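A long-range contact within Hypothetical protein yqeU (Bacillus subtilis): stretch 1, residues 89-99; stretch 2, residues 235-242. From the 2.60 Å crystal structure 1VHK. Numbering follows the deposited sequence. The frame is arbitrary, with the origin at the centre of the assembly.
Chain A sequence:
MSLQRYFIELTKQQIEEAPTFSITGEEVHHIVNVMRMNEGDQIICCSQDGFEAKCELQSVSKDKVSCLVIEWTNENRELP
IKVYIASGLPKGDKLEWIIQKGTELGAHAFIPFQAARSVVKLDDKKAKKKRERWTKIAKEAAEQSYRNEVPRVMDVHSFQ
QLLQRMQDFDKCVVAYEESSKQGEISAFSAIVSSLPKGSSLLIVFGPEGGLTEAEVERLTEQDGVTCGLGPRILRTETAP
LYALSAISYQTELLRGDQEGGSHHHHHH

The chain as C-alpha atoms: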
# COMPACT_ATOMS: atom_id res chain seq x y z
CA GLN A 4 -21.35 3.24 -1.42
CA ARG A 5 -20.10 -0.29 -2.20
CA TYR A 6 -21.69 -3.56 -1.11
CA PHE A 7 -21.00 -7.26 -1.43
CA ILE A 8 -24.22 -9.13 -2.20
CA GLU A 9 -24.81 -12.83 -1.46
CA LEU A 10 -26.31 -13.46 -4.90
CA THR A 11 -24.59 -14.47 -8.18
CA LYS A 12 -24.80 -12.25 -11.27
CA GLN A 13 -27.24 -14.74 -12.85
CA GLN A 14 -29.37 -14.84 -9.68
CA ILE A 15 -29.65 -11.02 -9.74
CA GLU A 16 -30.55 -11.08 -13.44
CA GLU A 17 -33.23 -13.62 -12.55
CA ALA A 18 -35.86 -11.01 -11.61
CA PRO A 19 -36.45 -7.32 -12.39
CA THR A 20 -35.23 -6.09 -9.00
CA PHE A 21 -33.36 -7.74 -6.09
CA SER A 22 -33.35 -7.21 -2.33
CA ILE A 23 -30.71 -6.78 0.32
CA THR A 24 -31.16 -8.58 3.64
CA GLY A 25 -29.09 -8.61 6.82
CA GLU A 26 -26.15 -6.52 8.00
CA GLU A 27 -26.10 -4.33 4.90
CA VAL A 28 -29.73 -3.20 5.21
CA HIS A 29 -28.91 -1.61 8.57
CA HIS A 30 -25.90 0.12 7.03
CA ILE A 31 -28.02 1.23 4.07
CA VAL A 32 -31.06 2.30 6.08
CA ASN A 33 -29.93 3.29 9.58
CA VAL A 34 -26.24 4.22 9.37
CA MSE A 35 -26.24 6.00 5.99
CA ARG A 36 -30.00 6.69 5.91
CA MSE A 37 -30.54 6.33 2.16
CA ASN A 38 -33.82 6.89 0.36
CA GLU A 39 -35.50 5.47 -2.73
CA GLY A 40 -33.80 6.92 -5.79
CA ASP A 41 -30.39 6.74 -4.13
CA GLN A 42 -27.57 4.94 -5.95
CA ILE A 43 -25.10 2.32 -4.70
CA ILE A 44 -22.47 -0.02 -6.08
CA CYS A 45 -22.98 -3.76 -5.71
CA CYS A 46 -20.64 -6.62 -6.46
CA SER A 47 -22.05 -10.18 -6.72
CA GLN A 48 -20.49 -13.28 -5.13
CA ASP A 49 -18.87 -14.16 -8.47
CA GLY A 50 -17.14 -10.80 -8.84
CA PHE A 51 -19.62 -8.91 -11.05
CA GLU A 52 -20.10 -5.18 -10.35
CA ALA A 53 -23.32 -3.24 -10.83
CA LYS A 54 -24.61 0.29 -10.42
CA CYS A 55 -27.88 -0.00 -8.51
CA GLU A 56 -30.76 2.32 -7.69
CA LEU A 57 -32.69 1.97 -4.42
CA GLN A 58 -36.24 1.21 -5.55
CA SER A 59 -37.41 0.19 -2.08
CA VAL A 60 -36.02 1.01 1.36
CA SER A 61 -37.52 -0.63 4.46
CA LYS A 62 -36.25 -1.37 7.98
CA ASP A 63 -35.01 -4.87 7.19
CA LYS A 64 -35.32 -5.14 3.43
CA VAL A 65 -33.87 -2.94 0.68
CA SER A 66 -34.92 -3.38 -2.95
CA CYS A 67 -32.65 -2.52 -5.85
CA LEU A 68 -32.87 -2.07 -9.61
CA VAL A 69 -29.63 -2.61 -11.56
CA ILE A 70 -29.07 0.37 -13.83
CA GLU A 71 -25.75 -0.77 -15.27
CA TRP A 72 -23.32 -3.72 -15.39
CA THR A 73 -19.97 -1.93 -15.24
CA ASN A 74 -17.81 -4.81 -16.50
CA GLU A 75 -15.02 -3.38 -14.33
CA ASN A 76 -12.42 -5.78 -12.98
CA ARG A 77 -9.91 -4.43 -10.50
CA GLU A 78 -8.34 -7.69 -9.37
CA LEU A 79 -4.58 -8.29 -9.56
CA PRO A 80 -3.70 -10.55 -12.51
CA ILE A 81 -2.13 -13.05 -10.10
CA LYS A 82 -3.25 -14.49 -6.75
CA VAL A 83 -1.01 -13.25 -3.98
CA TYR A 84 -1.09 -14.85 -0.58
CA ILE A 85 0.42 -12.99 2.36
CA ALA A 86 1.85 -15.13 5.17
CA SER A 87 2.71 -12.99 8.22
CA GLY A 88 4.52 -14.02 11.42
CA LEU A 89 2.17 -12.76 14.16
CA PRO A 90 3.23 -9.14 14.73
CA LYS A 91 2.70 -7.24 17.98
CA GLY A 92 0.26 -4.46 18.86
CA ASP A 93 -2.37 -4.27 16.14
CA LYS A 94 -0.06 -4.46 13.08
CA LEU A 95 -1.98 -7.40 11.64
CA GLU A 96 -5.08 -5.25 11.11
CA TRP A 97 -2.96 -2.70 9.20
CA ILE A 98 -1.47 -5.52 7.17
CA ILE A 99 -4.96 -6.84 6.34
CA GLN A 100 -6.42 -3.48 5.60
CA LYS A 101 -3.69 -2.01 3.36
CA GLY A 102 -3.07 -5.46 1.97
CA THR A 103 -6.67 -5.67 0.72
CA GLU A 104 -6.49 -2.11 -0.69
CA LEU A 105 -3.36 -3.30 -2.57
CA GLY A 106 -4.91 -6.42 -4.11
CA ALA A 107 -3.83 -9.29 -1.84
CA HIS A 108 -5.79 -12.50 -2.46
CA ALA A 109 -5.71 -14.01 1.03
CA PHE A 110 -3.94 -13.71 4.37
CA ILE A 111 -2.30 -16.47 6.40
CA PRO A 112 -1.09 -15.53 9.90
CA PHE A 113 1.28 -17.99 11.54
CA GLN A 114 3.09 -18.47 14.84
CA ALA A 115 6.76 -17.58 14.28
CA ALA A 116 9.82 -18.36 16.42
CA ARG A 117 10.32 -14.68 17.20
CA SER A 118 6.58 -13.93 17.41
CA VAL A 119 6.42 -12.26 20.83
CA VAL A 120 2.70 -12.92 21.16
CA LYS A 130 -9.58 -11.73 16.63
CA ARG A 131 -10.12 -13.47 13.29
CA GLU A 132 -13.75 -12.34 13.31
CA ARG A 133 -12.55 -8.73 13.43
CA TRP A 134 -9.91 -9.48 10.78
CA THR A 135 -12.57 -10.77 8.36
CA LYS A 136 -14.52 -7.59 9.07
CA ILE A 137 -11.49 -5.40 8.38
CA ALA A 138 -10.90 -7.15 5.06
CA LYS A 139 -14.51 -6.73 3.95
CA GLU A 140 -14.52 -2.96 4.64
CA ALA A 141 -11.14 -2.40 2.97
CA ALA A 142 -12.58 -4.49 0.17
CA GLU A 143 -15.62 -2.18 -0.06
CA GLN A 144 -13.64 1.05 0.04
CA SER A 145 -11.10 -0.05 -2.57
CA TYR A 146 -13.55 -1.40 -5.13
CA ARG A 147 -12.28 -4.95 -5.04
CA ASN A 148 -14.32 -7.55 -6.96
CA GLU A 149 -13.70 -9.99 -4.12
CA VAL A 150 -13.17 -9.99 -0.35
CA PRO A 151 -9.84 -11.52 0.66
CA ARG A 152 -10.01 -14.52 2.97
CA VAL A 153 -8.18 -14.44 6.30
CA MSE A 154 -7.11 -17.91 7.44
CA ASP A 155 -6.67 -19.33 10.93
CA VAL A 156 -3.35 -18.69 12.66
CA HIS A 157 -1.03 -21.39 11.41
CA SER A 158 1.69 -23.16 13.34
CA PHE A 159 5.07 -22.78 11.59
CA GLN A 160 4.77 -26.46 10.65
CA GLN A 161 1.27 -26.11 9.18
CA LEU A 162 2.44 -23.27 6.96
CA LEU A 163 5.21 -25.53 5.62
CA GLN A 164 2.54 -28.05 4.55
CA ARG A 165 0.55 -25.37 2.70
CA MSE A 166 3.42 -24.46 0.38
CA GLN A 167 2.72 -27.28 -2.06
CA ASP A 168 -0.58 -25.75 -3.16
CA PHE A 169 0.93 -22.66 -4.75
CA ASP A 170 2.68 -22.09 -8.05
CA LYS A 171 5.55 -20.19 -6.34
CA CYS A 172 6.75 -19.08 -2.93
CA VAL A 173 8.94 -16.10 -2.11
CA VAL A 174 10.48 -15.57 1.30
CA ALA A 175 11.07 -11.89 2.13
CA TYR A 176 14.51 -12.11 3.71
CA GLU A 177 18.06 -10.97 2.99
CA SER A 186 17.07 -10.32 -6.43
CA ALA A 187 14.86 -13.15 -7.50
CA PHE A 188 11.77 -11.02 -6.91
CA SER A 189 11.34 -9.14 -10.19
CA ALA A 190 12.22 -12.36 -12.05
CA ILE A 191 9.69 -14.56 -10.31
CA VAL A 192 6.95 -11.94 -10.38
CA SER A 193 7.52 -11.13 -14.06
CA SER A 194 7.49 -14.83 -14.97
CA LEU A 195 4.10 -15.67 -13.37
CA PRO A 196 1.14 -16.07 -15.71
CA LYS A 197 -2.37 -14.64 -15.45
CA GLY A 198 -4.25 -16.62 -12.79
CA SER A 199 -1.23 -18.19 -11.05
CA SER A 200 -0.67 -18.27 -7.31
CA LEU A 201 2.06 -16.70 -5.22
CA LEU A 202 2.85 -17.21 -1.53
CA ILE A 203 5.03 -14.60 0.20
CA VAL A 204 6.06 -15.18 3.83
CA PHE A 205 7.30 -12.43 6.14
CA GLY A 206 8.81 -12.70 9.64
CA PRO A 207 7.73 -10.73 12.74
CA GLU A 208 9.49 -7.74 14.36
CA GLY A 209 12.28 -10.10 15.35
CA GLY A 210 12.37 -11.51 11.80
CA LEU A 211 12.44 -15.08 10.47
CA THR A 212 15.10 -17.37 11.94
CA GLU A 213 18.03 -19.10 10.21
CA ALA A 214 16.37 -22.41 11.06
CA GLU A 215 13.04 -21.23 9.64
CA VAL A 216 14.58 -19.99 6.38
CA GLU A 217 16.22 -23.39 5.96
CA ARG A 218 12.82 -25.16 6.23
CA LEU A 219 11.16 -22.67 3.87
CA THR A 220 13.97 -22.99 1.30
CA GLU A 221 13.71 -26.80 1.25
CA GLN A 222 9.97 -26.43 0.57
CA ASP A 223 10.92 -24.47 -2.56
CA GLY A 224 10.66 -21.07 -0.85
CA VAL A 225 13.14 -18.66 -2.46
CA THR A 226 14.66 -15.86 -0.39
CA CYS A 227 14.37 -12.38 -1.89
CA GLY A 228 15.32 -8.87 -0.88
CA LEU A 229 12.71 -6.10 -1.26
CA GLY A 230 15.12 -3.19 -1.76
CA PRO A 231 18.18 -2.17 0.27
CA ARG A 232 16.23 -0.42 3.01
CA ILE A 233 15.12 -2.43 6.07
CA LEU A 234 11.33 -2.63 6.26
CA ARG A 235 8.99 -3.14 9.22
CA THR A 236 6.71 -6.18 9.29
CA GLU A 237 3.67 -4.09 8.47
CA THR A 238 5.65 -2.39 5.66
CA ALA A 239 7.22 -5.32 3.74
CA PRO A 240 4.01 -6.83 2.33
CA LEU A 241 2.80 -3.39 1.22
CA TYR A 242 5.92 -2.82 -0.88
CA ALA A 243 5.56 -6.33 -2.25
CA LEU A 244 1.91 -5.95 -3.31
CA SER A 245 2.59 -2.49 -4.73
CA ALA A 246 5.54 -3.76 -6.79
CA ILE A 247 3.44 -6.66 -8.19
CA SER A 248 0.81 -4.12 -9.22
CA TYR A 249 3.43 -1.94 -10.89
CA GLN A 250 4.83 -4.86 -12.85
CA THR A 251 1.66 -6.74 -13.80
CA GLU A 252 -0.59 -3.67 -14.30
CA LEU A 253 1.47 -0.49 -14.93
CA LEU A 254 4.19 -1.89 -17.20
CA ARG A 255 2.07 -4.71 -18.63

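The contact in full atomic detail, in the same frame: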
# COMPACT_ATOMS: atom_id res chain seq x y z
N LEU A 89 2.94 -13.58 13.24
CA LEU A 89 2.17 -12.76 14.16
C LEU A 89 2.93 -11.56 14.69
O LEU A 89 3.86 -11.73 15.49
CB LEU A 89 1.64 -13.59 15.31
CG LEU A 89 0.24 -14.18 15.26
CD1 LEU A 89 -0.70 -13.44 14.33
CD2 LEU A 89 0.25 -15.67 14.91
N PRO A 90 2.57 -10.36 14.28
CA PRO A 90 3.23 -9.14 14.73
C PRO A 90 2.62 -8.70 16.06
O PRO A 90 1.59 -9.23 16.48
CB PRO A 90 2.90 -8.14 13.63
CG PRO A 90 1.63 -8.60 13.02
CD PRO A 90 1.46 -10.06 13.33
N LYS A 91 3.22 -7.72 16.71
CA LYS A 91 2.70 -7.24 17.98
C LYS A 91 1.67 -6.13 17.79
O LYS A 91 1.21 -5.86 16.68
CB LYS A 91 3.82 -6.84 18.92
CG LYS A 91 4.76 -5.75 18.50
CD LYS A 91 5.63 -5.25 19.65
CE LYS A 91 6.18 -6.39 20.49
NZ LYS A 91 6.73 -7.49 19.66
N GLY A 92 1.25 -5.53 18.91
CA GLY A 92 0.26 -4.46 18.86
C GLY A 92 -0.89 -4.90 17.96
O GLY A 92 -1.34 -6.04 18.04
N ASP A 93 -1.33 -4.01 17.10
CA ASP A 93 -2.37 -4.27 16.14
C ASP A 93 -1.87 -4.16 14.70
O ASP A 93 -2.66 -3.83 13.80
CB ASP A 93 -3.50 -3.24 16.31
CG ASP A 93 -4.41 -3.59 17.46
OD1 ASP A 93 -5.08 -4.64 17.40
OD2 ASP A 93 -4.43 -2.82 18.45
N LYS A 94 -0.64 -4.55 14.41
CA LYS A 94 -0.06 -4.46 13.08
C LYS A 94 -0.70 -5.38 12.07
O LYS A 94 -0.72 -5.10 10.86
CB LYS A 94 1.45 -4.67 13.16
CG LYS A 94 2.18 -3.60 13.94
CD LYS A 94 3.51 -4.12 14.47
CE LYS A 94 4.34 -3.01 15.07
NZ LYS A 94 5.38 -3.51 16.00
N LEU A 95 -1.31 -6.47 12.54
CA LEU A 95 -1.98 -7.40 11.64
C LEU A 95 -3.19 -6.77 10.98
O LEU A 95 -3.45 -7.05 9.81
CB LEU A 95 -2.34 -8.70 12.29
CG LEU A 95 -2.04 -10.00 11.61
CD1 LEU A 95 -3.11 -11.05 11.95
CD2 LEU A 95 -1.85 -9.91 10.11
N GLU A 96 -3.92 -5.93 11.69
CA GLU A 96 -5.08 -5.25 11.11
C GLU A 96 -4.62 -4.28 10.00
O GLU A 96 -5.30 -4.18 9.00
CB GLU A 96 -5.87 -4.47 12.15
CG GLU A 96 -6.66 -5.30 13.13
CD GLU A 96 -7.46 -4.44 14.10
OE1 GLU A 96 -7.53 -3.21 13.86
OE2 GLU A 96 -8.03 -4.96 15.08
N TRP A 97 -3.50 -3.62 10.20
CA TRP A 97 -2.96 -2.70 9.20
C TRP A 97 -2.51 -3.48 7.98
O TRP A 97 -2.73 -3.12 6.84
CB TRP A 97 -1.78 -1.93 9.79
CG TRP A 97 -1.68 -0.49 9.37
CD1 TRP A 97 -2.47 0.54 9.80
CD2 TRP A 97 -0.76 0.08 8.43
NE1 TRP A 97 -2.11 1.71 9.19
CE2 TRP A 97 -1.05 1.46 8.35
CE3 TRP A 97 0.28 -0.44 7.65
CZ2 TRP A 97 -0.34 2.33 7.53
CZ3 TRP A 97 0.98 0.43 6.84
CH2 TRP A 97 0.67 1.80 6.77
N ILE A 98 -1.93 -4.68 8.26
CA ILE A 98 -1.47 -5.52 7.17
C ILE A 98 -2.67 -6.00 6.36
O ILE A 98 -2.59 -6.06 5.14
CB ILE A 98 -0.60 -6.69 7.66
CG1 ILE A 98 0.81 -6.21 7.99
CG2 ILE A 98 -0.52 -7.79 6.61
CD1 ILE A 98 1.53 -7.06 9.04
N ILE A 99 -3.78 -6.30 7.04
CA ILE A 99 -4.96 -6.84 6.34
C ILE A 99 -5.63 -5.75 5.54
O ILE A 99 -6.03 -5.86 4.39
CB ILE A 99 -5.95 -7.46 7.36
CG1 ILE A 99 -5.37 -8.83 7.83
CG2 ILE A 99 -7.34 -7.68 6.81
CD1 ILE A 99 -6.04 -9.31 9.11
N ARG A 235 9.71 -2.58 8.08
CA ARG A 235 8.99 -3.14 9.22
C ARG A 235 8.03 -4.22 8.74
O ARG A 235 7.66 -4.29 7.56
CB ARG A 235 8.28 -2.04 10.02
CG ARG A 235 9.26 -1.01 10.58
CD ARG A 235 8.59 0.26 11.04
NE ARG A 235 9.53 1.37 11.24
CZ ARG A 235 9.53 2.16 12.30
NH1 ARG A 235 10.41 3.15 12.40
NH2 ARG A 235 8.66 1.98 13.30
N THR A 236 7.57 -5.10 9.64
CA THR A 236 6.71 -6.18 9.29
C THR A 236 5.41 -5.79 8.62
O THR A 236 4.88 -6.65 7.90
CB THR A 236 6.30 -7.10 10.47
OG1 THR A 236 5.97 -6.35 11.63
CG2 THR A 236 7.48 -7.99 10.69
N GLU A 237 4.88 -4.64 9.02
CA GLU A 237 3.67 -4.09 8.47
C GLU A 237 3.96 -3.40 7.14
O GLU A 237 3.08 -3.37 6.26
CB GLU A 237 2.95 -3.19 9.46
CG GLU A 237 3.65 -1.94 9.91
CD GLU A 237 4.70 -2.06 10.97
OE1 GLU A 237 5.37 -3.11 11.11
OE2 GLU A 237 4.93 -1.07 11.72
N THR A 238 5.22 -3.08 6.86
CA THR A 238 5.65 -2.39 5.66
C THR A 238 6.03 -3.30 4.51
O THR A 238 5.55 -3.09 3.37
CB THR A 238 6.80 -1.39 5.92
OG1 THR A 238 6.55 -0.67 7.14
CG2 THR A 238 6.92 -0.38 4.79
N ALA A 239 6.75 -4.38 4.74
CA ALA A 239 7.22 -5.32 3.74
C ALA A 239 6.19 -5.82 2.75
O ALA A 239 6.41 -5.77 1.54
CB ALA A 239 7.90 -6.53 4.39
N PRO A 240 5.06 -6.35 3.20
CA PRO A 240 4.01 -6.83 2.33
C PRO A 240 3.37 -5.75 1.46
O PRO A 240 2.80 -6.04 0.40
CB PRO A 240 2.97 -7.42 3.24
CG PRO A 240 3.48 -7.37 4.60
CD PRO A 240 4.76 -6.59 4.62
N LEU A 241 3.38 -4.52 1.94
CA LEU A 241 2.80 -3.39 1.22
C LEU A 241 3.65 -3.05 -0.02
O LEU A 241 3.12 -3.01 -1.12
CB LEU A 241 2.73 -2.19 2.15
CG LEU A 241 1.45 -2.01 2.96
CD1 LEU A 241 0.77 -3.34 3.33
CD2 LEU A 241 1.76 -1.20 4.20
N TYR A 242 4.95 -2.96 0.20
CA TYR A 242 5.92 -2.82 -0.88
C TYR A 242 5.72 -3.94 -1.90
O TYR A 242 5.59 -3.75 -3.12
CB TYR A 242 7.32 -2.94 -0.27
CG TYR A 242 8.47 -2.88 -1.23
CD1 TYR A 242 9.22 -1.71 -1.32
CD2 TYR A 242 8.83 -3.95 -2.04
CE1 TYR A 242 10.28 -1.60 -2.19
CE2 TYR A 242 9.88 -3.86 -2.93
CZ TYR A 242 10.61 -2.68 -2.99
OH TYR A 242 11.67 -2.56 -3.86

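No hydrogen bond crosses between these two stretches, although a lysine and a glutamate lie side by side at their junction. The contact, joining segments at least 138 residues apart in sequence and burying 369 Å² in total, contains no hydrogen bond between the stretches; its contacts are by packing. Lys94 and Glu237 illustrate the point: their closest approach runs from CE of Lys94 to OE2 of Glu237, at 3.9 Å, so a methylene rather than the ammonium group lies nearest the carboxylate. Both NZ of Lys94 and OE2 of Glu237 find hydrogen-bonding partners elsewhere in the structure, which leaves neither polar end unsatisfied.

The closest approach of the backbones sets the helix of stretch 1, at Ile98, beside Glu237, in the segment leading into the helix of stretch 2. Stretch 1 enters as a loop and becomes helical at Lys94, where the bond from Ile98 N to Lys94 O (2.9 Å) marks the regular repeat. Gly92, with its positive phi, suits the turn just before the helix. In stretch 2, Thr238 N and Ala239 N both bond to Arg235 O, at 2.8 and 3.0 Å, curling the chain into the helix that follows. The closest CA atoms are those of Ile98 and Glu237, 5.5 Å apart, a separation that leaves little room between the backbones.

Ile98 exploits this closeness. Its CA-to-CB bond points sideways, but the chain (chi1 m, chi2 t) brings its end nearer to stretch 2. CG1 of Ile98 lies 3.6 Å from CA of Glu237, and CD1 of Ile98 lies 3.6 Å from the backbone O of Thr236. The same CG1 of Ile98 reaches CG of Pro240 at 4.5 Å, an apolar pairing in which the compact proline ring offers a hydrocarbon surface. A slender branched aliphatic chain fits well here, filling space without a polar group to satisfy.

One residue earlier, the CA-to-CB bond of Trp97 points toward stretch 2, and its ring packs against Leu241 and Glu237. CZ3 of Trp97 approaches CD2 of Leu241 at 3.2 Å, very tight for two carbons, while CE3 of Trp97 sits 4.2 Å from CB of Glu237. Trp97 and the buried Leu241 pair as apolar side chains, the broad indole offering a hydrocarbon surface to the leucine methyl. Both neighbours meet the ring obliquely. Glu237 thus serves two roles: its aliphatic base packs against Trp97 and Ile98, while its carboxylate reaches the Lys94 chain.

Around Thr236 the packing is looser. CB of Pro90 stands 4.1 Å from OG1 of Thr236, and CD of Lys94 is 4.4 Å from that same OG1 of Thr236. The hydroxyl is directed within its own stretch, where Thr236 OG1 donates a weak hydrogen bond to Glu237 OE1 at 3.3 Å.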